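Local coordinates for hemerythrin HHE cation binding domain protein (Mycobacterium kansasii, PDB 6TYJ), which binds metal ions, zinc or iron, between the helices of a hemerythrin-like bundle, at residues L47-D52 with A164-S169; R81-Q86 with N105-V110; L61-L66 with R120-A125; N11-L16 with A134-L139; S67-L72 with P127-T132. One frame throughout, in Å; residues are numbered along the deposited sequence. Where two conformers were deposited one is given.

Interaction 1 of 5, residues L47-D52 with A164-S169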
# COMPACT_ATOMS: atom_id res chain seq x y z
N LEU A 47 6.58 -7.08 0.76
CA LEU A 47 6.00 -5.76 1.00
C LEU A 47 5.73 -5.02 -0.30
O LEU A 47 4.66 -4.40 -0.46
CB LEU A 47 6.93 -4.93 1.89
CG LEU A 47 6.49 -3.47 2.11
CD1 LEU A 47 5.09 -3.39 2.76
CD2 LEU A 47 7.52 -2.75 3.02
N LEU A 48 6.66 -5.10 -1.26
CA LEU A 48 6.45 -4.41 -2.53
C LEU A 48 5.21 -4.96 -3.23
O LEU A 48 4.46 -4.20 -3.86
CB LEU A 48 7.67 -4.56 -3.44
CG LEU A 48 8.97 -3.83 -3.03
CD1 LEU A 48 10.12 -4.17 -3.97
CD2 LEU A 48 8.74 -2.31 -2.90
N ILE A 49 5.01 -6.29 -3.19
CA ILE A 49 3.81 -6.88 -3.80
C ILE A 49 2.55 -6.33 -3.15
O ILE A 49 1.62 -5.87 -3.84
CB ILE A 49 3.88 -8.42 -3.70
CG1 ILE A 49 5.01 -8.96 -4.58
CG2 ILE A 49 2.52 -9.06 -4.01
CD1 ILE A 49 5.33 -10.41 -4.34
N GLU A 50 2.49 -6.37 -1.81
CA GLU A 50 1.30 -5.91 -1.12
C GLU A 50 1.09 -4.42 -1.33
O GLU A 50 -0.05 -3.97 -1.46
CB GLU A 50 1.38 -6.26 0.39
CG GLU A 50 1.43 -7.77 0.64
CD GLU A 50 0.34 -8.54 -0.08
OE1 GLU A 50 -0.85 -8.18 0.08
OE2 GLU A 50 0.67 -9.52 -0.77
N LEU A 51 2.17 -3.64 -1.37
CA LEU A 51 2.04 -2.21 -1.59
C LEU A 51 1.48 -1.91 -2.97
O LEU A 51 0.57 -1.09 -3.12
CB LEU A 51 3.39 -1.51 -1.39
CG LEU A 51 3.47 -0.00 -1.66
CD1 LEU A 51 2.35 0.74 -0.96
CD2 LEU A 51 4.84 0.57 -1.24
N ASP A 52 2.04 -2.56 -4.00
CA ASP A 52 1.54 -2.45 -5.37
C ASP A 52 0.03 -2.65 -5.42
O ASP A 52 -0.71 -1.80 -5.94
CB ASP A 52 2.25 -3.48 -6.25
CG ASP A 52 1.80 -3.46 -7.70
OD1 ASP A 52 1.32 -2.42 -8.17
OD2 ASP A 52 1.93 -4.50 -8.36
N ALA A 164 12.73 -4.52 -10.32
CA ALA A 164 12.70 -3.21 -10.96
C ALA A 164 11.38 -3.00 -11.68
O ALA A 164 10.78 -1.92 -11.59
CB ALA A 164 13.86 -3.07 -11.93
N ALA A 165 10.91 -4.03 -12.39
CA ALA A 165 9.67 -3.92 -13.15
C ALA A 165 8.48 -3.76 -12.22
O ALA A 165 7.51 -3.06 -12.55
CB ALA A 165 9.50 -5.14 -14.05
N LEU A 166 8.52 -4.42 -11.07
CA LEU A 166 7.45 -4.28 -10.09
C LEU A 166 7.44 -2.88 -9.49
O LEU A 166 6.37 -2.34 -9.17
CB LEU A 166 7.62 -5.34 -9.00
CG LEU A 166 6.62 -5.36 -7.85
CD1 LEU A 166 5.27 -5.86 -8.37
CD2 LEU A 166 7.13 -6.21 -6.71
N VAL A 167 8.62 -2.28 -9.31
CA VAL A 167 8.67 -0.93 -8.76
C VAL A 167 8.16 0.09 -9.78
O VAL A 167 7.45 1.04 -9.43
CB VAL A 167 10.10 -0.60 -8.28
CG1 VAL A 167 10.21 0.86 -7.84
CG2 VAL A 167 10.50 -1.53 -7.14
N ARG A 168 8.51 -0.10 -11.05
CA ARG A 168 8.06 0.82 -12.09
C ARG A 168 6.54 0.84 -12.24
O ARG A 168 6.00 1.82 -12.77
CB ARG A 168 8.70 0.47 -13.44
CG ARG A 168 10.17 0.85 -13.57
CD ARG A 168 10.65 0.71 -15.02
NE ARG A 168 10.62 -0.67 -15.49
CZ ARG A 168 11.67 -1.49 -15.47
NH1 ARG A 168 12.84 -1.07 -15.00
NH2 ARG A 168 11.54 -2.74 -15.91
N SER A 169 5.85 -0.21 -11.80
CA SER A 169 4.41 -0.30 -12.01
C SER A 169 3.61 0.46 -10.95
O SER A 169 2.43 0.75 -11.19
CB SER A 169 3.97 -1.76 -12.04
OG SER A 169 3.93 -2.31 -10.74
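Leu48 and Leu166 meet where helix 38-65 runs nearly parallel to the short helix 163-168, the local axes 10.3 Å apart and inclined by 26°. Leu166 carries the contact. Its CG stands anti to the backbone N (chi1 179°), and its two methyls have different partners. CD2 lies 3.7 Å from CB of Leu48 and also touches CG1 of Ile49, the side chains of Leu166 and Ile49 crossing at about a right angle. CD1 rests against the carboxylate of Asp52, 3.6 Å from OD2. Beside this, CD1 of Leu48 touches CG2 of Val167 at 4.1 Å, the two side chains crossing obliquely. OD1 of Asp52 forms a salt bridge with Arg56 of the same helix. Ser169 hydrogen-bonds through OG to the carbonyl O of Leu166 (2.9 Å), although Ser169 is poorly ordered. No hydrogen bond joins the segments; the leucines, Ile49 and Val167 give the contact its apolar part. The C-terminal helix packs against helix 38-65 and also meets helices 70-91 and 133-161. Ile49 also packs on Leu155 and Leu158 of helix 133-161, while Leu48 reaches Leu87 and Val167 reaches Leu91 on helix 70-91.

Interaction 2 of 5, residues R81-Q86 with N105-V110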
# COMPACT_ATOMS: atom_id res chain seq x y z
N ARG A 81 1.91 9.59 -3.88
CA ARG A 81 3.16 10.09 -4.45
C ARG A 81 4.25 10.18 -3.40
O ARG A 81 5.42 9.93 -3.70
CB ARG A 81 2.97 11.48 -5.07
CG ARG A 81 2.02 11.49 -6.22
CD ARG A 81 2.19 12.74 -7.08
NE ARG A 81 1.12 12.80 -8.06
CZ ARG A 81 1.16 12.18 -9.23
NH1 ARG A 81 0.14 12.27 -10.07
NH2 ARG A 81 2.23 11.47 -9.56
N GLN A 82 3.89 10.60 -2.19
CA GLN A 82 4.85 10.68 -1.10
C GLN A 82 5.50 9.32 -0.86
O GLN A 82 6.72 9.20 -0.69
CB GLN A 82 4.17 11.15 0.18
CG GLN A 82 3.79 12.65 0.21
CD GLN A 82 5.03 13.52 0.25
OE1 GLN A 82 5.80 13.58 -0.71
NE2 GLN A 82 5.28 14.19 1.40
N VAL A 83 4.67 8.28 -0.80
CA VAL A 83 5.20 6.95 -0.54
C VAL A 83 6.07 6.48 -1.71
O VAL A 83 7.17 5.95 -1.50
CB VAL A 83 4.04 5.98 -0.25
CG1 VAL A 83 4.55 4.57 -0.13
CG2 VAL A 83 3.35 6.39 1.02
N ILE A 84 5.59 6.67 -2.95
CA ILE A 84 6.36 6.20 -4.11
C ILE A 84 7.68 6.95 -4.24
O ILE A 84 8.73 6.35 -4.53
CB ILE A 84 5.49 6.31 -5.39
CG1 ILE A 84 4.30 5.36 -5.34
CG2 ILE A 84 6.33 6.01 -6.61
CD1 ILE A 84 3.27 5.62 -6.43
N ASP A 85 7.67 8.27 -3.99
CA ASP A 85 8.90 9.06 -4.07
C ASP A 85 9.90 8.60 -3.02
O ASP A 85 11.11 8.56 -3.28
CB ASP A 85 8.60 10.55 -3.88
CG ASP A 85 8.21 11.23 -5.18
OD1 ASP A 85 8.06 10.53 -6.20
OD2 ASP A 85 8.07 12.47 -5.17
N GLN A 86 9.42 8.28 -1.82
CA GLN A 86 10.34 7.84 -0.78
C GLN A 86 10.88 6.45 -1.09
O GLN A 86 12.02 6.14 -0.77
CB GLN A 86 9.66 7.85 0.59
CG GLN A 86 10.60 7.68 1.77
CD GLN A 86 11.54 8.87 1.97
OE1 GLN A 86 11.11 10.04 1.96
NE2 GLN A 86 12.82 8.59 2.16
N ASN A 105 14.04 3.43 7.76
CA ASN A 105 13.19 4.07 8.76
C ASN A 105 12.44 5.26 8.18
O ASN A 105 11.26 5.47 8.50
CB ASN A 105 14.02 4.49 9.98
CG ASN A 105 14.40 3.31 10.83
OD1 ASN A 105 13.66 2.33 10.92
ND2 ASN A 105 15.56 3.39 11.49
N SER A 106 13.10 6.05 7.33
CA SER A 106 12.43 7.17 6.68
C SER A 106 11.28 6.68 5.81
O SER A 106 10.21 7.29 5.78
CB SER A 106 13.43 7.99 5.87
OG SER A 106 14.35 8.66 6.72
N PHE A 107 11.49 5.59 5.09
CA PHE A 107 10.41 5.03 4.27
C PHE A 107 9.28 4.49 5.14
O PHE A 107 8.10 4.76 4.88
CB PHE A 107 10.96 3.94 3.36
CG PHE A 107 9.89 3.26 2.56
CD1 PHE A 107 9.27 3.92 1.51
CD2 PHE A 107 9.49 1.96 2.87
CE1 PHE A 107 8.29 3.30 0.77
CE2 PHE A 107 8.50 1.34 2.15
CZ PHE A 107 7.89 2.00 1.10
N LYS A 108 9.63 3.69 6.15
CA LYS A 108 8.63 3.12 7.06
C LYS A 108 7.75 4.22 7.65
O LYS A 108 6.52 4.07 7.72
CB LYS A 108 9.33 2.32 8.15
CG LYS A 108 8.38 1.52 9.02
CD LYS A 108 9.11 0.56 9.94
CE LYS A 108 9.75 1.29 11.10
NZ LYS A 108 10.18 0.38 12.20
N THR A 109 8.34 5.36 7.99
CA THR A 109 7.57 6.46 8.58
C THR A 109 6.54 7.00 7.61
O THR A 109 5.39 7.27 7.98
CB THR A 109 8.53 7.56 9.05
OG1 THR A 109 9.33 7.05 10.12
CG2 THR A 109 7.76 8.79 9.54
N VAL A 110 6.95 7.20 6.35
CA VAL A 110 6.04 7.72 5.34
C VAL A 110 4.93 6.71 5.06
O VAL A 110 3.76 7.08 4.90
CB VAL A 110 6.83 8.06 4.07
CG1 VAL A 110 5.92 8.51 2.96
CG2 VAL A 110 7.88 9.14 4.36
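Gln86 and Phe107 slide past each other in opposite directions, with the amide and ring planes 45° apart. CG of Gln86 stands anti to its backbone N (chi1 -168°), which carries it across to Phe107. There it lies 3.6 Å from CA of Phe107, and in the plane of the ring at its edge, 4.0 Å from CD1. The chain of Gln86 then bends at chi2, and at the amide end NE2 is 3.8 Å from CB of Ser106. CG of Gln86 also touches CG2 of Val110 at 4.0 Å. The ring edge of Phe107 also meets the backbone. Its CE1 lies 3.7 Å from the carbonyl O of Val83, near the ring plane, and CG1 of Val83 is close by. Val83 and Val110 pass in opposite directions, CG2 of Val83 being 3.9 Å from CG1 of Val110. That CG1 also rests on the carbonyl O of Gln82 at 3.8 Å. Gln86 is partly exposed, while Val83 and Phe107 are buried. Phe107 packs further on Leu51, and Val83 on Phe55 and on the zinc ligand His114. The helices are antiparallel, their local axes 9.4 Å apart at 167°. Such antiparallel neighbours are characteristic of the hemerythrin four-helix bundle, which holds its metals between the helices.

Interaction 3 of 5, residues L61-L66 with R120-A125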
# COMPACT_ATOMS: atom_id res chain seq x y z
N LEU A 61 -10.69 1.43 -7.23
CA LEU A 61 -12.01 1.10 -6.70
C LEU A 61 -12.42 2.01 -5.56
O LEU A 61 -13.51 2.59 -5.59
CB LEU A 61 -12.05 -0.36 -6.26
CG LEU A 61 -12.07 -1.35 -7.43
CD1 LEU A 61 -11.85 -2.79 -7.03
CD2 LEU A 61 -13.40 -1.22 -8.15
N TYR A 62 -11.58 2.15 -4.53
CA TYR A 62 -12.07 2.80 -3.31
C TYR A 62 -12.16 4.32 -3.48
O TYR A 62 -13.20 4.93 -3.19
CB TYR A 62 -11.15 2.45 -2.14
CG TYR A 62 -11.67 3.00 -0.82
CD1 TYR A 62 -12.84 2.51 -0.27
CD2 TYR A 62 -10.99 4.02 -0.14
CE1 TYR A 62 -13.31 2.99 0.94
CE2 TYR A 62 -11.48 4.53 1.08
CZ TYR A 62 -12.63 4.01 1.60
OH TYR A 62 -13.14 4.47 2.80
N TYR A 63 -11.06 4.96 -3.88
CA TYR A 63 -11.11 6.41 -4.02
C TYR A 63 -12.13 6.87 -5.07
O TYR A 63 -12.76 7.91 -4.83
CB TYR A 63 -9.70 6.95 -4.31
CG TYR A 63 -8.73 6.88 -3.16
CD1 TYR A 63 -9.20 6.80 -1.86
CD2 TYR A 63 -7.35 6.88 -3.37
CE1 TYR A 63 -8.32 6.75 -0.77
CE2 TYR A 63 -6.47 6.83 -2.28
CZ TYR A 63 -6.98 6.75 -0.99
OH TYR A 63 -6.15 6.70 0.13
N PRO A 64 -12.37 6.16 -6.20
CA PRO A 64 -13.43 6.63 -7.11
C PRO A 64 -14.80 6.65 -6.46
O PRO A 64 -15.61 7.55 -6.74
CB PRO A 64 -13.32 5.64 -8.28
CG PRO A 64 -11.83 5.31 -8.31
CD PRO A 64 -11.47 5.18 -6.84
N ALA A 65 -15.09 5.66 -5.60
CA ALA A 65 -16.35 5.63 -4.87
C ALA A 65 -16.48 6.81 -3.93
O ALA A 65 -17.61 7.23 -3.60
CB ALA A 65 -16.46 4.33 -4.08
N LEU A 66 -15.36 7.37 -3.51
CA LEU A 66 -15.32 8.49 -2.59
C LEU A 66 -15.05 9.81 -3.31
O LEU A 66 -14.69 10.79 -2.66
CB LEU A 66 -14.25 8.25 -1.53
CG LEU A 66 -14.71 7.46 -0.29
CD1 LEU A 66 -15.20 6.05 -0.61
CD2 LEU A 66 -13.63 7.44 0.79
N ARG A 120 -7.74 8.35 9.43
CA ARG A 120 -8.29 9.55 10.05
C ARG A 120 -9.36 10.21 9.17
O ARG A 120 -10.42 10.61 9.66
CB ARG A 120 -7.17 10.56 10.33
CG ARG A 120 -7.70 11.91 10.83
CD ARG A 120 -6.59 12.91 11.17
NE ARG A 120 -6.13 13.68 10.01
CZ ARG A 120 -4.88 13.64 9.55
NH1 ARG A 120 -3.96 12.89 10.15
NH2 ARG A 120 -4.54 14.37 8.49
N ASP A 121 -9.06 10.35 7.87
CA ASP A 121 -9.78 11.23 6.96
C ASP A 121 -10.73 10.51 6.02
O ASP A 121 -11.71 11.10 5.58
CB ASP A 121 -8.79 12.01 6.08
CG ASP A 121 -8.01 13.06 6.84
OD1 ASP A 121 -8.36 13.35 8.01
OD2 ASP A 121 -7.05 13.60 6.26
N MET A 122 -10.42 9.26 5.66
CA MET A 122 -11.05 8.63 4.49
C MET A 122 -11.68 7.27 4.77
O MET A 122 -12.34 6.74 3.87
CB MET A 122 -10.04 8.49 3.34
CG MET A 122 -9.63 9.82 2.70
SD MET A 122 -10.96 10.55 1.73
CE MET A 122 -10.67 9.69 0.19
N ILE A 123 -11.51 6.72 5.97
CA ILE A 123 -12.13 5.47 6.41
C ILE A 123 -12.75 5.69 7.78
O ILE A 123 -12.02 5.83 8.77
CB ILE A 123 -11.10 4.33 6.47
CG1 ILE A 123 -10.42 4.10 5.11
CG2 ILE A 123 -11.75 3.04 7.01
CD1 ILE A 123 -9.23 3.13 5.19
N PRO A 124 -14.10 5.74 7.91
CA PRO A 124 -15.11 5.62 6.85
C PRO A 124 -15.12 6.82 5.93
O PRO A 124 -14.40 7.78 6.16
CB PRO A 124 -16.43 5.52 7.60
CG PRO A 124 -16.08 5.31 9.02
CD PRO A 124 -14.72 5.89 9.24
N ALA A 125 -15.96 6.76 4.89
CA ALA A 125 -15.96 7.81 3.90
C ALA A 125 -16.29 9.16 4.53
O ALA A 125 -17.06 9.24 5.50
CB ALA A 125 -16.95 7.51 2.79
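Tyr62 donates a hydrogen bond from OH to the carbonyl O of Met122, 2.6 Å away. The acceptor lies in the plane of the phenol ring at its edge, and the donor is tilted only 16° from the carbonyl plane. OH of Tyr62 also touches CG1 of Ile123 at 3.6 Å. The same carbonyl O of Met122 is met by CD2 of Leu66 at 3.4 Å. Met122 is bent at chi2 (-71°) and chi3 (-85°), and its terminal CE touches both CD2 of Leu66 and CD1 of Tyr63, 3.8 Å from each. The side chains of Met122 and Tyr63 cross at about a right angle. CG of Leu66 packs on CB of Ala125 at 3.8 Å. CD1 of Leu66 lies over one face of the Tyr62 ring, offset toward the rim. The phenol-to-carbonyl bond ties the end of helix 38-65 to the loop after helix 100-121, beside the metal site. Tyr63 stacks edge-to-face on His77 and touches Glu118, close to a bound zinc ion. Outward, Tyr62 packs on Tyr13 and Leu16 of helix 12-32 and on Met143 of helix 133-161, and Met122 packs on Leu72 and Ile73 of helix 70-91.

Interaction 4 of 5, residues N11-L16 with A134-L139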
# COMPACT_ATOMS: atom_id res chain seq x y z
N ASN A 11 -16.80 -5.48 4.17
CA ASN A 11 -17.04 -4.20 3.51
C ASN A 11 -15.72 -3.51 3.20
O ASN A 11 -14.63 -3.96 3.59
CB ASN A 11 -17.99 -3.29 4.33
CG ASN A 11 -17.36 -2.73 5.60
OD1 ASN A 11 -16.19 -2.39 5.65
ND2 ASN A 11 -18.19 -2.58 6.62
N ALA A 12 -15.83 -2.41 2.46
CA ALA A 12 -14.66 -1.75 1.89
C ALA A 12 -13.72 -1.26 2.98
O ALA A 12 -12.50 -1.33 2.81
CB ALA A 12 -15.10 -0.58 1.01
N TYR A 13 -14.27 -0.75 4.09
CA TYR A 13 -13.42 -0.25 5.18
C TYR A 13 -12.61 -1.39 5.78
O TYR A 13 -11.42 -1.24 6.05
CB TYR A 13 -14.27 0.40 6.27
CG TYR A 13 -15.22 1.47 5.77
CD1 TYR A 13 -14.89 2.29 4.71
CD2 TYR A 13 -16.44 1.68 6.40
CE1 TYR A 13 -15.77 3.28 4.27
CE2 TYR A 13 -17.32 2.65 5.98
CZ TYR A 13 -16.98 3.46 4.92
OH TYR A 13 -17.89 4.43 4.53
N GLU A 14 -13.27 -2.52 6.04
CA GLU A 14 -12.58 -3.65 6.64
C GLU A 14 -11.48 -4.18 5.73
O GLU A 14 -10.39 -4.52 6.19
CB GLU A 14 -13.59 -4.75 6.96
CG GLU A 14 -14.60 -4.35 8.02
CD GLU A 14 -15.75 -5.34 8.17
OE1 GLU A 14 -15.96 -6.15 7.25
OE2 GLU A 14 -16.44 -5.29 9.21
N VAL A 15 -11.76 -4.26 4.42
CA VAL A 15 -10.73 -4.71 3.49
C VAL A 15 -9.49 -3.85 3.61
O VAL A 15 -8.37 -4.36 3.69
CB VAL A 15 -11.27 -4.70 2.04
CG1 VAL A 15 -10.10 -4.88 1.06
CG2 VAL A 15 -12.26 -5.79 1.86
N LEU A 16 -9.66 -2.52 3.62
CA LEU A 16 -8.50 -1.64 3.66
C LEU A 16 -7.84 -1.69 5.03
O LEU A 16 -6.61 -1.70 5.11
CB LEU A 16 -8.87 -0.21 3.32
CG LEU A 16 -9.29 -0.02 1.85
CD1 LEU A 16 -9.74 1.39 1.69
CD2 LEU A 16 -8.10 -0.32 0.96
N ALA A 134 -25.12 -1.51 2.05
CA ALA A 134 -25.08 -2.50 0.98
C ALA A 134 -24.02 -2.17 -0.07
O ALA A 134 -23.33 -3.07 -0.56
CB ALA A 134 -26.46 -2.60 0.32
N GLU A 135 -23.87 -0.89 -0.42
CA GLU A 135 -22.85 -0.51 -1.39
C GLU A 135 -21.45 -0.73 -0.85
O GLU A 135 -20.54 -1.06 -1.61
CB GLU A 135 -22.99 0.94 -1.81
CG GLU A 135 -23.85 1.10 -3.05
CD GLU A 135 -24.72 2.32 -3.00
OE1 GLU A 135 -24.30 3.33 -2.40
OE2 GLU A 135 -25.83 2.25 -3.57
N LEU A 136 -21.27 -0.53 0.45
CA LEU A 136 -19.97 -0.78 1.05
C LEU A 136 -19.65 -2.27 1.07
O LEU A 136 -18.48 -2.65 0.96
CB LEU A 136 -19.94 -0.19 2.45
CG LEU A 136 -19.69 1.32 2.50
CD1 LEU A 136 -20.09 1.87 3.86
CD2 LEU A 136 -18.25 1.66 2.18
N GLU A 137 -20.67 -3.13 1.15
CA GLU A 137 -20.42 -4.56 1.09
C GLU A 137 -20.07 -4.99 -0.33
O GLU A 137 -19.11 -5.74 -0.54
CB GLU A 137 -21.62 -5.34 1.61
CG GLU A 137 -21.82 -5.23 3.11
CD GLU A 137 -23.00 -6.05 3.61
OE1 GLU A 137 -23.41 -7.00 2.90
OE2 GLU A 137 -23.52 -5.74 4.71
N GLU A 138 -20.84 -4.53 -1.33
CA GLU A 138 -20.50 -4.85 -2.71
C GLU A 138 -19.12 -4.33 -3.08
O GLU A 138 -18.33 -5.03 -3.72
CB GLU A 138 -21.56 -4.29 -3.67
N LEU A 139 -18.80 -3.09 -2.67
CA LEU A 139 -17.48 -2.54 -2.95
C LEU A 139 -16.39 -3.35 -2.27
O LEU A 139 -15.33 -3.60 -2.87
CB LEU A 139 -17.42 -1.08 -2.51
CG LEU A 139 -16.12 -0.30 -2.77
CD1 LEU A 139 -15.76 -0.24 -4.27
CD2 LEU A 139 -16.30 1.09 -2.19
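Tyr13 and Leu136 both set CG anti to the carbonyl carbon (chi1 -53° and -80°), and the ends of both side chains come nearer the other segment. CD2 of Leu136 sits over one face of the phenol ring in a CH-pi contact, 3.9 Å from the ring centroid. Its nearest ring atom is CZ, at 3.5 Å. CD1 of Leu136 takes the outer end of the ring, 3.4 Å from OH of Tyr13. The hydroxyl itself is bonded elsewhere, to the backbone N of Ala125. CB of Ala12 fills in beside Leu136 and lies 3.8 Å from CD2 of Leu139. At the backbone, the N of Ala12 makes a weak hydrogen bond to the carbonyl O of Leu136 (3.1 Å), and CA of Asn11 makes a CA-H...O contact with the same oxygen. Asn11 is the N-cap of helix 12-32. Its OD1 accepts from the N of Glu14 at 2.9 Å, nearly along the C=O axis. OE1 of Glu14 in turn accepts from the N of Asn11 at 3.3 Å, which completes a capping box. The box holds the N of Asn11 and of Glu14 with side chains of the helix start itself. The neighbouring helix 133-161 adds one weak backbone bond and an apolar seat for the ring, so the join between the two helices rests largely on carbon contacts.

Interaction 5 of 5, residues S67-L72 with P127-T132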
# COMPACT_ATOMS: atom_id res chain seq x y z
N SER A 67 -15.27 9.86 -4.64
CA SER A 67 -14.83 11.02 -5.41
C SER A 67 -15.52 12.32 -5.00
O SER A 67 -14.98 13.40 -5.29
CB SER A 67 -15.04 10.77 -6.91
OG SER A 67 -16.42 10.55 -7.18
N ALA A 68 -16.66 12.26 -4.30
CA ALA A 68 -17.32 13.50 -3.92
C ALA A 68 -16.49 14.33 -2.93
O ALA A 68 -16.74 15.53 -2.80
CB ALA A 68 -18.71 13.22 -3.33
N ALA A 69 -15.52 13.71 -2.26
CA ALA A 69 -14.67 14.42 -1.31
C ALA A 69 -13.42 14.94 -2.03
O ALA A 69 -12.30 14.44 -1.85
CB ALA A 69 -14.31 13.48 -0.17
N THR A 70 -13.61 15.97 -2.87
CA THR A 70 -12.59 16.26 -3.88
C THR A 70 -11.27 16.67 -3.24
O THR A 70 -10.21 16.24 -3.71
CB THR A 70 -13.05 17.35 -4.86
OG1 THR A 70 -13.22 18.60 -4.20
CG2 THR A 70 -14.34 16.94 -5.54
N LYS A 71 -11.29 17.49 -2.18
CA LYS A 71 -10.03 17.91 -1.58
C LYS A 71 -9.31 16.73 -0.93
O LYS A 71 -8.08 16.59 -1.06
CB LYS A 71 -10.25 19.02 -0.54
CG LYS A 71 -8.96 19.68 -0.05
CD LYS A 71 -9.23 20.84 0.89
CE LYS A 71 -9.24 20.38 2.33
NZ LYS A 71 -9.03 21.52 3.27
N LEU A 72 -10.05 15.89 -0.21
CA LEU A 72 -9.39 14.77 0.46
C LEU A 72 -8.93 13.72 -0.54
O LEU A 72 -7.97 12.98 -0.26
CB LEU A 72 -10.32 14.17 1.51
CG LEU A 72 -10.45 14.99 2.80
CD1 LEU A 72 -11.60 14.45 3.64
CD2 LEU A 72 -9.13 14.98 3.59
N PRO A 127 -17.97 12.96 5.05
CA PRO A 127 -19.41 13.25 5.09
C PRO A 127 -20.04 13.56 3.73
O PRO A 127 -21.24 13.30 3.55
CB PRO A 127 -19.48 14.45 6.05
CG PRO A 127 -18.31 14.26 6.96
CD PRO A 127 -17.22 13.66 6.11
N GLU A 128 -19.27 14.10 2.78
CA GLU A 128 -19.80 14.42 1.45
C GLU A 128 -20.18 13.18 0.65
O GLU A 128 -20.95 13.29 -0.32
CB GLU A 128 -18.76 15.20 0.64
CG GLU A 128 -18.32 16.51 1.23
CD GLU A 128 -17.33 16.35 2.37
OE1 GLU A 128 -16.80 15.23 2.58
OE2 GLU A 128 -17.08 17.35 3.08
N VAL A 129 -19.65 12.02 1.02
CA VAL A 129 -19.86 10.79 0.25
C VAL A 129 -21.13 10.10 0.72
O VAL A 129 -21.28 9.79 1.91
CB VAL A 129 -18.66 9.86 0.38
CG1 VAL A 129 -18.96 8.55 -0.33
CG2 VAL A 129 -17.44 10.55 -0.19
N LYS A 130 -22.04 9.84 -0.21
CA LYS A 130 -23.28 9.11 0.05
C LYS A 130 -23.04 7.69 -0.44
O LYS A 130 -22.98 7.43 -1.64
CB LYS A 130 -24.46 9.78 -0.66
N ILE A 131 -22.85 6.76 0.50
CA ILE A 131 -22.63 5.35 0.17
C ILE A 131 -23.37 4.49 1.20
O ILE A 131 -23.24 4.70 2.41
CB ILE A 131 -21.12 5.02 0.08
CG1 ILE A 131 -20.89 3.57 -0.40
CG2 ILE A 131 -20.33 5.37 1.37
CD1 ILE A 131 -19.48 3.33 -0.94
N THR A 132 -24.19 3.55 0.72
CA THR A 132 -25.03 2.74 1.58
C THR A 132 -24.23 1.58 2.19
O THR A 132 -23.15 1.23 1.73
CB THR A 132 -26.22 2.15 0.82
OG1 THR A 132 -25.74 1.36 -0.28
CG2 THR A 132 -27.17 3.25 0.29
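Ala68 and Ala69 touch Glu128 and Val129 in a small contact between two loops at one end of the helical bundle. The first loop links helix 38-65 to helix 70-91. The second joins helix 100-121 to helix 133-161. The interface is made of light van der Waals contacts and buries 185 Å² in all, with no hydrogen bond across it. CB of Ala68 points toward the second loop and lies 3.8 Å from the carbonyl O of Glu128. In return, CB of Glu128 is 4.0 Å from the carbonyl O of Ala68. Each residue thus sets its CB against the other's carbonyl oxygen. CG2 of Val129 lies within reach of both alanines, 4.3 Å from CB of Ala68 and 4.3 Å from CB of Ala69. Ala69 is the centre of an inverse gamma turn and also the N-cap residue of helix 70-91, so the contact falls just where the chain turns into that helix. Glu128 is bent at chi2 (78°), and its OE1 ends 4.1 Å from CB of Ala69. In the hemerythrin fold such loops connect the long helices, and this pair lies far from the metals, the side chain of Ala69 being about 14 Å from a bound zinc ion. Ala68 and Glu128 are exposed, whereas Ala69 is buried and also packs on Pro126. Val129 also touches Leu66. Beyond it, Ile131 packs on Leu136 and Leu139, and Thr132 caps the start of helix 133-161 by accepting at OG1 from the N of Glu135.

Overall arrangement
Interactions 3, 4 and 5 gather at one end of the bundle. The centres of interactions 3 and 5 are about 7 Å apart, and those of 3 and 4 about 10 Å. The Tyr13-Ala125 bond (OH to N, 3.0 Å) joins interactions 4 and 3. Ala65 O of interaction 3 lies 3.8 Å from Val129 CG1 of interaction 5. Interactions 1 and 2 touch each other away from that group, where Leu51 packs on Phe107 and Val83; the centres of interactions 1 and 3 are about 22 Å apart. Three neighbouring zinc sites use His20, His54, Glu58, Asp59, His80, His114 and Glu118. The side chain of Tyr63 in interaction 3 comes within about 3 Å of a zinc ion, and that of Val83 in interaction 2 within about 7 Å.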